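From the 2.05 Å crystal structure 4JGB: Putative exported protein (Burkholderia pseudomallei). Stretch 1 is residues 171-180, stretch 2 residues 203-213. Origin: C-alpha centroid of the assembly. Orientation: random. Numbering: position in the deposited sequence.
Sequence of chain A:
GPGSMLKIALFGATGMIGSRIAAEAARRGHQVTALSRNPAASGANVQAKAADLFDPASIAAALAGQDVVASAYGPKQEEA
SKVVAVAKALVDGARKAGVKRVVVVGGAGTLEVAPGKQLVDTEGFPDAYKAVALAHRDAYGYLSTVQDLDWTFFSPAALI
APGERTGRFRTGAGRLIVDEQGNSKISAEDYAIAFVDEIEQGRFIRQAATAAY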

# COMPACT_ATOMS: atom_id res chain seq x y z
N THR A 171 -11.31 -1.57 10.21
CA THR A 171 -11.02 -1.11 8.87
C THR A 171 -12.16 -0.20 8.40
O THR A 171 -13.28 -0.29 8.91
CB THR A 171 -10.96 -2.29 7.87
OG1 THR A 171 -12.17 -3.04 7.98
CG2 THR A 171 -9.78 -3.19 8.15
N GLY A 172 -11.86 0.65 7.41
CA GLY A 172 -12.82 1.60 6.83
C GLY A 172 -12.23 2.31 5.63
O GLY A 172 -11.04 2.16 5.32
N ALA A 173 -13.05 3.10 4.93
CA ALA A 173 -12.63 3.65 3.64
C ALA A 173 -11.83 4.96 3.80
O ALA A 173 -12.29 6.03 3.44
CB ALA A 173 -13.85 3.84 2.74
N GLY A 174 -10.66 4.86 4.41
CA GLY A 174 -9.74 5.99 4.53
C GLY A 174 -10.05 7.17 5.47
O GLY A 174 -9.43 8.25 5.34
N ARG A 175 -10.98 6.98 6.41
CA ARG A 175 -11.17 7.95 7.50
C ARG A 175 -10.34 7.56 8.72
O ARG A 175 -10.01 6.39 8.90
CB ARG A 175 -12.67 8.08 7.84
CG ARG A 175 -13.45 8.62 6.64
CD ARG A 175 -14.92 8.22 6.57
NE ARG A 175 -15.56 8.93 5.44
CZ ARG A 175 -15.63 8.49 4.17
NH1 ARG A 175 -15.14 7.31 3.82
NH2 ARG A 175 -16.23 9.24 3.25
N LEU A 176 -9.97 8.55 9.53
CA LEU A 176 -9.20 8.30 10.75
C LEU A 176 -9.99 7.36 11.67
O LEU A 176 -11.19 7.53 11.82
CB LEU A 176 -8.98 9.62 11.52
CG LEU A 176 -8.02 9.53 12.72
CD1 LEU A 176 -6.65 9.07 12.26
CD2 LEU A 176 -7.89 10.86 13.45
N ILE A 177 -9.31 6.37 12.23
CA ILE A 177 -9.88 5.43 13.21
C ILE A 177 -9.05 5.58 14.50
O ILE A 177 -7.82 5.34 14.49
CB ILE A 177 -9.85 3.95 12.71
CG1 ILE A 177 -10.76 3.78 11.48
CG2 ILE A 177 -10.27 2.99 13.83
CD1 ILE A 177 -10.51 2.55 10.63
N VAL A 178 -9.67 6.03 15.58
CA VAL A 178 -8.91 6.18 16.84
C VAL A 178 -9.54 5.36 17.95
O VAL A 178 -10.77 5.19 17.95
CB VAL A 178 -8.77 7.66 17.28
CG1 VAL A 178 -7.97 8.46 16.25
CG2 VAL A 178 -10.13 8.32 17.55
N ASP A 179 -8.73 4.84 18.87
CA ASP A 179 -9.25 4.20 20.08
C ASP A 179 -9.82 5.23 21.09
O ASP A 179 -9.85 6.44 20.82
CB ASP A 179 -8.24 3.25 20.75
CG ASP A 179 -6.98 3.93 21.22
OD1 ASP A 179 -7.02 5.15 21.53
OD2 ASP A 179 -5.94 3.24 21.28
N GLU A 180 -10.27 4.75 22.24
CA GLU A 180 -10.86 5.61 23.30
C GLU A 180 -9.89 6.70 23.81
O GLU A 180 -10.32 7.73 24.33
CB GLU A 180 -11.33 4.77 24.48
CG GLU A 180 -10.35 3.66 24.83
CD GLU A 180 -10.62 3.01 26.16
OE1 GLU A 180 -11.75 3.16 26.70
OE2 GLU A 180 -9.68 2.36 26.68
N ARG A 203 -12.93 -5.04 -0.75
CA ARG A 203 -13.94 -4.25 -0.05
C ARG A 203 -13.82 -2.75 -0.39
O ARG A 203 -14.79 -2.00 -0.23
CB ARG A 203 -13.90 -4.46 1.47
CG ARG A 203 -14.55 -5.76 1.96
CD ARG A 203 -14.22 -6.01 3.43
NE ARG A 203 -14.90 -5.03 4.26
CZ ARG A 203 -14.39 -4.40 5.30
NH1 ARG A 203 -13.13 -4.65 5.73
NH2 ARG A 203 -15.15 -3.51 5.94
N PHE A 204 -12.67 -2.34 -0.94
CA PHE A 204 -12.33 -0.92 -1.07
C PHE A 204 -11.80 -0.64 -2.47
O PHE A 204 -10.71 -0.08 -2.62
CB PHE A 204 -11.27 -0.53 -0.00
CG PHE A 204 -11.74 -0.74 1.42
CD1 PHE A 204 -12.70 0.11 1.98
CD2 PHE A 204 -11.24 -1.77 2.20
CE1 PHE A 204 -13.16 -0.07 3.28
CE2 PHE A 204 -11.70 -1.96 3.50
CZ PHE A 204 -12.66 -1.11 4.05
N ILE A 205 -12.55 -1.06 -3.49
CA ILE A 205 -12.18 -0.91 -4.90
C ILE A 205 -12.34 0.55 -5.29
O ILE A 205 -13.39 1.15 -5.05
CB ILE A 205 -13.05 -1.81 -5.83
CG1 ILE A 205 -12.88 -3.29 -5.45
CG2 ILE A 205 -12.74 -1.57 -7.32
CD1 ILE A 205 -11.48 -3.84 -5.62
N ARG A 206 -11.27 1.10 -5.84
CA ARG A 206 -11.17 2.52 -6.17
C ARG A 206 -11.46 3.44 -4.98
O ARG A 206 -12.01 4.51 -5.15
CB ARG A 206 -12.01 2.86 -7.42
CG ARG A 206 -11.36 2.34 -8.70
CD ARG A 206 -12.20 2.70 -9.92
NE ARG A 206 -13.46 1.95 -9.92
CZ ARG A 206 -13.58 0.67 -10.27
NH1 ARG A 206 -12.51 -0.04 -10.62
NH2 ARG A 206 -14.78 0.08 -10.23
N GLN A 207 -11.06 3.01 -3.78
CA GLN A 207 -11.28 3.78 -2.57
C GLN A 207 -9.99 3.78 -1.78
O GLN A 207 -9.13 2.90 -1.96
CB GLN A 207 -12.42 3.16 -1.71
CG GLN A 207 -13.80 3.18 -2.36
CD GLN A 207 -14.91 2.56 -1.50
OE1 GLN A 207 -14.65 1.77 -0.62
NE2 GLN A 207 -16.18 2.92 -1.79
N ALA A 208 -9.85 4.80 -0.93
CA ALA A 208 -8.88 4.75 0.16
C ALA A 208 -9.38 3.71 1.15
O ALA A 208 -10.60 3.42 1.21
CB ALA A 208 -8.75 6.12 0.83
N ALA A 209 -8.45 3.16 1.92
CA ALA A 209 -8.72 2.13 2.90
C ALA A 209 -7.70 2.31 3.99
O ALA A 209 -6.58 2.73 3.71
CB ALA A 209 -8.51 0.75 2.26
N THR A 210 -8.04 1.90 5.20
CA THR A 210 -7.11 1.98 6.34
C THR A 210 -7.52 0.97 7.41
O THR A 210 -8.68 0.50 7.41
CB THR A 210 -7.13 3.39 6.96
OG1 THR A 210 -5.95 3.59 7.72
CG2 THR A 210 -8.39 3.59 7.86
N ALA A 211 -6.60 0.66 8.31
CA ALA A 211 -6.83 -0.28 9.42
C ALA A 211 -6.21 0.31 10.70
O ALA A 211 -5.21 1.05 10.64
CB ALA A 211 -6.22 -1.64 9.12
N ALA A 212 -6.81 0.03 11.84
CA ALA A 212 -6.25 0.50 13.12
C ALA A 212 -7.01 -0.19 14.20
O ALA A 212 -8.10 -0.64 13.91
CB ALA A 212 -6.41 2.02 13.26
N TYR A 213 -6.46 -0.29 15.42
CA TYR A 213 -7.23 -0.91 16.51
C TYR A 213 -8.42 -0.02 16.88
O TYR A 213 -8.30 1.22 16.88
CB TYR A 213 -6.36 -1.24 17.74
CG TYR A 213 -5.24 -2.13 17.31
CD1 TYR A 213 -5.50 -3.42 16.83
CD2 TYR A 213 -3.93 -1.68 17.33
CE1 TYR A 213 -4.49 -4.23 16.38
CE2 TYR A 213 -2.90 -2.48 16.90
CZ TYR A 213 -3.17 -3.74 16.42
OH TYR A 213 -2.14 -4.50 15.99
OXT TYR A 213 -9.51 -0.52 17.18
O HOH W 1 -15.41 -1.96 8.15

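The contact combines a short antiparallel strand pairing with a loop that packs along the C-terminal end of the chain, and together the two stretches bury 608 Å², both sides summed. Strand 171-172 is the last part of a longer strand and runs beside the strand that ends at A212.

T171 faces A211 in a non-hydrogen-bonded pair, with CA atoms 4.3 Å apart. Their side chains lie on the same face of the sheet, which brings T171 CG2 to 4.0 Å from A211 CB. The close approach also leaves T171 CA 3.2 Å from T210 O, a CA-H...O contact with an angle of 140° at the hydrogen. With chi1 in the p well, T171 OG1 accepts a hydrogen bond from R203 NH1 at 2.9 Å; the N-H...O angle of 174° is nearly linear, and the oxygen sits at the guanidinium edge, near its plane, where the N-H groups point. A water adds a second connection: it donates to T171 O at 2.8 Å and accepts from R203 NH2 at 2.7 Å, so the arginine grips both side chain and backbone, the latter through solvent.

G172 and T210 form the hydrogen-bonded pair. G172 N donates to T210 O at 3.2 Å (149°), and T210 N donates to G172 O at 3.0 Å (140°), closing the reciprocal ring expected of antiparallel strands. G172 O is also approached by A209 CA at 3.4 Å, and it accepts a bond from G174 N at 2.9 Å within its own stretch. The F204 ring lies obliquely against this backbone, its CE1 3.5 Å from G172 C.

At A173 the strand has ended, yet the chains remain close: A173 CA lies 3.2 Å from A208 O, and A173 CB makes an apolar contact with F204 CD1 at 4.0 Å. G174 follows with phi 72°, a value that favours glycine. An ideal CB here would fall 2.5 Å from A208 CB, a clash, so the absent side chain is what permits such tight packing.

The CA-to-CB bond of R175 points away, but its backbone still takes part, with R175 O 3.4 Å from T210 CG2. L176 also points away and makes no contact. I177 turns back toward stretch 2: its CD1 reaches T210 CG2 at 3.6 Å, and its CB meets A212 CB at 4.0 Å, an apolar pairing of two aliphatic groups in van der Waals contact. Beyond it the contact thins. D179 N remains 4.2 Å from Y213 O, part of the C-terminal carboxylate, and E180 makes no contact.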